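Local coordinates for protein probable enoyl-CoA hydratase/isomerase (Mycobacterium abscessus, PDB 3SWX) that probably catalyses the hydration or isomerisation of enoyl-CoA thioesters, at residues 151-154 against 155-158; 162-165 against 166-169. One frame throughout, in Å; residues are numbered along the deposited sequence.

Contact 1. Residues 151-154 against 155-158; sequences TIRF and PRTA
R156 folds its side chain back along the helix onto I152, one turn earlier, the two lying side by side and pointing the same way. Its CB starts between two carbonyls, 3.7 Å from I152 O and equally near R153 O. CG stands anti to the backbone N (chi1 -162°), and the chain runs extended until chi3, where a bend of -77° swings the guanidinium back over the preceding turn. I152 O then lies above the centre of one guanidinium face, and the NH2 tip reaches I152 CG2 at 3.4 Å, the methyl branch that is itself anti to its backbone N. The charge is met outside the helix, where NH2 forms a salt bridge with D227 of the second subunit. R153 passes beside R156, its CG 4.3 Å from R156 NH1, but gives its own NH1 and NH2 to the backbone oxygens of W94 and Q95. On the buried side the F154 ring takes A158 CB at its edge, near the ring plane, 3.8 Å from CD1. Two backbone bonds close the last turns: T157 N to R153 O at 3.0 Å and A158 N to F154 O at 2.8 Å. P155 has no N-H for the turn before it, and its CG sits 3.4 Å from T151 O, where such a bond would otherwise end. The missing bond accompanies a kink in the helix. This is a proline-kinked helix of the crotonase-like fold, 150-158, packed between its own subunit through F154 and the second subunit through I152 and R156.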
ATOM      1  N   THR B 151       5.682   4.251  12.245  1.00 12.47           N
ATOM      2  CA  THR B 151       6.243   5.124  11.213  1.00 12.68           C
ATOM      3  C   THR B 151       6.546   4.367   9.927  1.00 12.54           C
ATOM      4  O   THR B 151       6.490   4.950   8.844  1.00 12.86           O
ATOM      5  CB  THR B 151       7.515   5.826  11.680  1.00 13.01           C
ATOM      6  OG1 THR B 151       8.457   4.850  12.157  1.00 11.13           O
ATOM      7  CG2 THR B 151       7.173   6.861  12.790  1.00 13.24           C
ATOM      8  N   ILE B 152       6.799   3.068  10.056  1.00 12.43           N
ATOM      9  CA  ILE B 152       7.135   2.204   8.933  1.00 12.29           C
ATOM     10  C   ILE B 152       5.864   1.534   8.392  1.00 11.99           C
ATOM     11  O   ILE B 152       5.580   1.603   7.202  1.00 11.32           O
ATOM     12  CB  ILE B 152       8.146   1.101   9.350  1.00 12.03           C
ATOM     13  CG1 ILE B 152       9.444   1.729   9.835  1.00 13.70           C
ATOM     14  CG2 ILE B 152       8.400   0.093   8.176  1.00 12.52           C
ATOM     15  CD1 ILE B 152      10.328   0.798  10.683  1.00 11.93           C
ATOM     16  N   ARG B 153       5.089   0.927   9.291  1.00 11.60           N
ATOM     17  CA  ARG B 153       4.003   0.047   8.889  1.00 11.71           C
ATOM     18  C   ARG B 153       2.678   0.730   8.638  1.00 11.46           C
ATOM     19  O   ARG B 153       1.899   0.218   7.875  1.00 10.47           O
ATOM     20  CB  ARG B 153       3.815  -1.058   9.929  1.00 12.10           C
ATOM     21  CG  ARG B 153       5.073  -1.910  10.077  1.00 14.61           C
ATOM     22  CD  ARG B 153       5.055  -2.738  11.316  1.00 16.48           C
ATOM     23  NE  ARG B 153       6.280  -3.537  11.384  1.00 17.88           N
ATOM     24  CZ  ARG B 153       6.806  -4.043  12.493  1.00 16.76           C
ATOM     25  NH1 ARG B 153       6.258  -3.820  13.667  1.00 15.56           N
ATOM     26  NH2 ARG B 153       7.923  -4.745  12.413  1.00 19.18           N
ATOM     27  N   PHE B 154       2.398   1.840   9.322  1.00 11.68           N
ATOM     28  CA  PHE B 154       1.104   2.494   9.195  1.00 12.33           C
ATOM     29  C   PHE B 154       0.985   3.102   7.772  1.00 13.04           C
ATOM     30  O   PHE B 154      -0.005   2.858   7.076  1.00 12.43           O
ATOM     31  CB  PHE B 154       0.926   3.524  10.327  1.00 13.04           C
ATOM     32  CG  PHE B 154      -0.518   3.911  10.663  1.00 12.57           C
ATOM     33  CD1 PHE B 154      -1.556   3.761   9.782  1.00 12.00           C
ATOM     34  CD2 PHE B 154      -0.778   4.540  11.874  1.00 11.02           C
ATOM     35  CE1 PHE B 154      -2.856   4.189  10.121  1.00 12.27           C
ATOM     36  CE2 PHE B 154      -2.050   4.952  12.220  1.00 13.51           C
ATOM     37  CZ  PHE B 154      -3.101   4.770  11.340  1.00 12.65           C
ATOM     38  N   PRO B 155       2.010   3.851   7.310  1.00 13.67           N
ATOM     39  CA  PRO B 155       1.964   4.333   5.927  1.00 14.56           C
ATOM     40  C   PRO B 155       1.902   3.229   4.863  1.00 15.08           C
ATOM     41  O   PRO B 155       1.236   3.394   3.839  1.00 14.95           O
ATOM     42  CB  PRO B 155       3.266   5.148   5.801  1.00 14.43           C
ATOM     43  CG  PRO B 155       3.575   5.544   7.169  1.00 14.07           C
ATOM     44  CD  PRO B 155       3.216   4.341   7.989  1.00 13.66           C
ATOM     45  N   ARG B 156       2.583   2.113   5.104  1.00 16.08           N
ATOM     46  CA  ARG B 156       2.556   0.977   4.170  1.00 16.29           C
ATOM     47  C   ARG B 156       1.168   0.343   4.098  1.00 16.20           C
ATOM     48  O   ARG B 156       0.685   0.062   3.023  1.00 15.69           O
ATOM     49  CB  ARG B 156       3.616  -0.082   4.566  1.00 16.22           C
ATOM     50  CG  ARG B 156       3.993  -1.100   3.467  1.00 17.87           C
ATOM     51  CD  ARG B 156       4.858  -2.259   4.049  1.00 19.52           C
ATOM     52  NE  ARG B 156       6.160  -1.739   4.206  1.00 23.42           N
ATOM     53  CZ  ARG B 156       7.020  -1.927   5.189  1.00 20.26           C
ATOM     54  NH1 ARG B 156       6.829  -2.728   6.236  1.00 20.14           N
ATOM     55  NH2 ARG B 156       8.134  -1.256   5.060  1.00 20.26           N
ATOM     56  N   THR B 157       0.522   0.111   5.240  1.00 16.18           N
ATOM     57  CA  THR B 157      -0.826  -0.447   5.232  1.00 17.03           C
ATOM     58  C   THR B 157      -1.912   0.537   4.793  1.00 16.09           C
ATOM     59  O   THR B 157      -2.763   0.193   4.003  1.00 16.26           O
ATOM     60  CB  THR B 157      -1.220  -0.987   6.602  1.00 17.76           C
ATOM     61  OG1 THR B 157      -0.231  -1.915   7.047  1.00 21.78           O
ATOM     62  CG2 THR B 157      -2.557  -1.698   6.520  1.00 19.81           C
ATOM     63  N   ALA B 158      -1.908   1.749   5.329  1.00 15.59           N
ATOM     64  CA  ALA B 158      -3.038   2.682   5.139  1.00 14.59           C
ATOM     65  C   ALA B 158      -2.852   3.653   3.973  1.00 14.26           C
ATOM     66  O   ALA B 158      -3.799   4.338   3.556  1.00 14.56           O
ATOM     67  CB  ALA B 158      -3.282   3.462   6.454  1.00 14.90           C
TER

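Contact 2. Residues 162-165 against 166-169; sequences NAMR and WMLT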
ATOM      1  N   ASN B 162      -3.430   8.638   4.834  1.00 13.25           N
ATOM      2  CA  ASN B 162      -4.305   8.096   5.877  1.00 13.77           C
ATOM      3  C   ASN B 162      -3.550   7.883   7.181  1.00 13.67           C
ATOM      4  O   ASN B 162      -4.079   8.198   8.260  1.00 13.59           O
ATOM      5  CB  ASN B 162      -5.022   6.799   5.424  1.00 14.32           C
ATOM      6  CG  ASN B 162      -6.122   7.049   4.376  1.00 15.79           C
ATOM      7  OD1 ASN B 162      -6.760   8.088   4.367  1.00 20.06           O
ATOM      8  ND2 ASN B 162      -6.344   6.074   3.508  1.00 17.96           N
ATOM      9  N   ALA B 163      -2.310   7.410   7.076  1.00 12.89           N
ATOM     10  CA  ALA B 163      -1.443   7.243   8.241  1.00 13.08           C
ATOM     11  C   ALA B 163      -1.089   8.567   8.920  1.00 12.80           C
ATOM     12  O   ALA B 163      -1.209   8.703  10.150  1.00 13.29           O
ATOM     13  CB  ALA B 163      -0.150   6.456   7.869  1.00 12.03           C
ATOM     14  N   MET B 164      -0.689   9.549   8.132  1.00 12.87           N
ATOM     15  CA  MET B 164      -0.282  10.845   8.698  1.00 12.79           C
ATOM     16  C   MET B 164      -1.433  11.645   9.334  1.00 12.95           C
ATOM     17  O   MET B 164      -1.235  12.394  10.293  1.00 12.85           O
ATOM     18  CB  MET B 164       0.449  11.670   7.645  1.00 12.45           C
ATOM     19  CG  MET B 164       1.811  11.058   7.219  1.00 12.86           C
ATOM     20  SD  MET B 164       2.922  10.939   8.657  1.00 15.30           S
ATOM     21  CE  MET B 164       4.242   9.876   7.989  1.00 13.11           C
ATOM     22  N   ARG B 165      -2.624  11.504   8.773  1.00 13.01           N
ATOM     23  CA  ARG B 165      -3.824  12.100   9.335  1.00 12.88           C
ATOM     24  C   ARG B 165      -3.965  11.751  10.816  1.00 13.15           C
ATOM     25  O   ARG B 165      -4.370  12.602  11.631  1.00 12.32           O
ATOM     26  CB  ARG B 165      -5.053  11.603   8.563  1.00 12.78           C
ATOM     27  CG  ARG B 165      -6.396  11.955   9.196  1.00 13.91           C
ATOM     28  CD  ARG B 165      -6.562  13.433   9.314  1.00 15.24           C
ATOM     29  NE  ARG B 165      -7.812  13.787   9.982  1.00 15.35           N
ATOM     30  CZ  ARG B 165      -7.947  14.034  11.280  1.00 16.14           C
ATOM     31  NH1 ARG B 165      -6.914  13.927  12.119  1.00 17.45           N
ATOM     32  NH2 ARG B 165      -9.138  14.366  11.749  1.00 16.66           N
ATOM     33  N   TRP B 166      -3.638  10.503  11.155  1.00 12.58           N
ATOM     34  CA  TRP B 166      -3.716  10.036  12.539  1.00 13.28           C
ATOM     35  C   TRP B 166      -2.399  10.160  13.307  1.00 13.28           C
ATOM     36  O   TRP B 166      -2.413  10.576  14.472  1.00 14.57           O
ATOM     37  CB  TRP B 166      -4.294   8.597  12.606  1.00 12.87           C
ATOM     38  CG  TRP B 166      -5.564   8.521  11.813  1.00 12.65           C
ATOM     39  CD1 TRP B 166      -5.787   7.780  10.689  1.00 13.95           C
ATOM     40  CD2 TRP B 166      -6.773   9.264  12.045  1.00 15.00           C
ATOM     41  NE1 TRP B 166      -7.066   7.986  10.223  1.00 13.70           N
ATOM     42  CE2 TRP B 166      -7.686   8.908  11.021  1.00 14.65           C
ATOM     43  CE3 TRP B 166      -7.171  10.193  13.010  1.00 15.53           C
ATOM     44  CZ2 TRP B 166      -8.977   9.446  10.940  1.00 18.02           C
ATOM     45  CZ3 TRP B 166      -8.457  10.739  12.922  1.00 18.50           C
ATOM     46  CH2 TRP B 166      -9.348  10.348  11.903  1.00 17.88           C
ATOM     47  N   MET B 167      -1.264   9.839  12.690  1.00 13.10           N
ATOM     48  CA  MET B 167       0.014   9.938  13.417  1.00 13.58           C
ATOM     49  C   MET B 167       0.451  11.386  13.741  1.00 13.46           C
ATOM     50  O   MET B 167       1.084  11.627  14.781  1.00 14.29           O
ATOM     51  CB  MET B 167       1.134   9.200  12.668  1.00 14.10           C
ATOM     52  CG  MET B 167       0.914   7.689  12.548  1.00 14.21           C
ATOM     53  SD  MET B 167       2.398   6.815  11.983  1.00 15.11           S
ATOM     54  CE  MET B 167       2.680   7.635  10.414  1.00 12.09           C
ATOM     55  N   LEU B 168       0.079  12.356  12.906  1.00 13.04           N
ATOM     56  CA  LEU B 168       0.564  13.737  13.101  1.00 13.10           C
ATOM     57  C   LEU B 168      -0.304  14.558  14.045  1.00 13.75           C
ATOM     58  O   LEU B 168       0.154  15.565  14.594  1.00 14.53           O
ATOM     59  CB  LEU B 168       0.726  14.479  11.772  1.00 12.70           C
ATOM     60  CG  LEU B 168       1.677  13.883  10.711  1.00 12.89           C
ATOM     61  CD1 LEU B 168       1.765  14.848   9.528  1.00 12.54           C
ATOM     62  CD2 LEU B 168       3.079  13.625  11.271  1.00 10.42           C
ATOM     63  N   THR B 169      -1.552  14.143  14.207  1.00 13.95           N
ATOM     64  CA  THR B 169      -2.543  14.875  14.971  1.00 14.66           C
ATOM     65  C   THR B 169      -2.785  14.324  16.377  1.00 15.21           C
ATOM     66  O   THR B 169      -3.294  15.038  17.231  1.00 15.76           O
ATOM     67  CB  THR B 169      -3.895  14.827  14.257  1.00 14.39           C
ATOM     68  OG1 THR B 169      -4.340  13.472  14.190  1.00 14.61           O
ATOM     69  CG2 THR B 169      -3.815  15.438  12.832  1.00 15.14           C
TER
HETATM   70  O   HOH W   1      -7.500   8.635   7.504  1.00 25.59           O
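R165 lays its side chain over one face of the W166 indole, a stack between consecutive helix residues. Nearest the ring centre is an aliphatic carbon: R165 CG, 3.9 Å from the six-membered centroid, in a CH-pi contact. The bend at chi2 (60°) carries the chain across the indole, and the guanidinium follows in an off-centre cation-pi contact, CZ 4.3 Å from the same centroid and the planes 28° apart. T169 OG1 lies in the guanidinium plane at its edge, but the hydroxyl gives its proton to R165 O, 2.7 Å away and in the carbonyl plane; R165 NH1 instead makes a salt bridge to D171. Among backbone bonds, A163 O receives M167 N at 2.8 Å and, weakly, W166 N, while L168 N reaches M164 O at 2.9 Å. The apolar side is built on sulfur and methyl groups. M164 CE meets M167 CE at 3.7 Å, M164 SD touches L168 CD2 at 3.8 Å, and M167 CE also touches A163 CB. W166 NE1 is hydrogen-bonded to E177, and a water that makes a weak bond to it also donates to N162 OD1, itself bound by Q185 of the second subunit. The R165 guanidinium is thus held by an indole over one face and by the D171 carboxylate at NH1; such pairing probably stabilises its positive charge.

Contacts 1 and 2 belong to successive helices, 150-158 and 160-167, and pack directly on one another: A163 CB rests 3.4 Å from P155 N, at the proline kink, and the F154 ring meets M167 CG. Their centres are about 10 Å apart. Contact 1 is the more mixed in burial, its buried F154 and A158 contrasting with the exposed R156, whereas most residues of contact 2 are buried, although it lies farther from the centre of the chain. Both make polar bonds to the second subunit (T151 to N218 in contact 1, N162 to Q185 in contact 2), but R156 adds a salt bridge across the interface, whereas R165 pairs with an aspartate of its own chain.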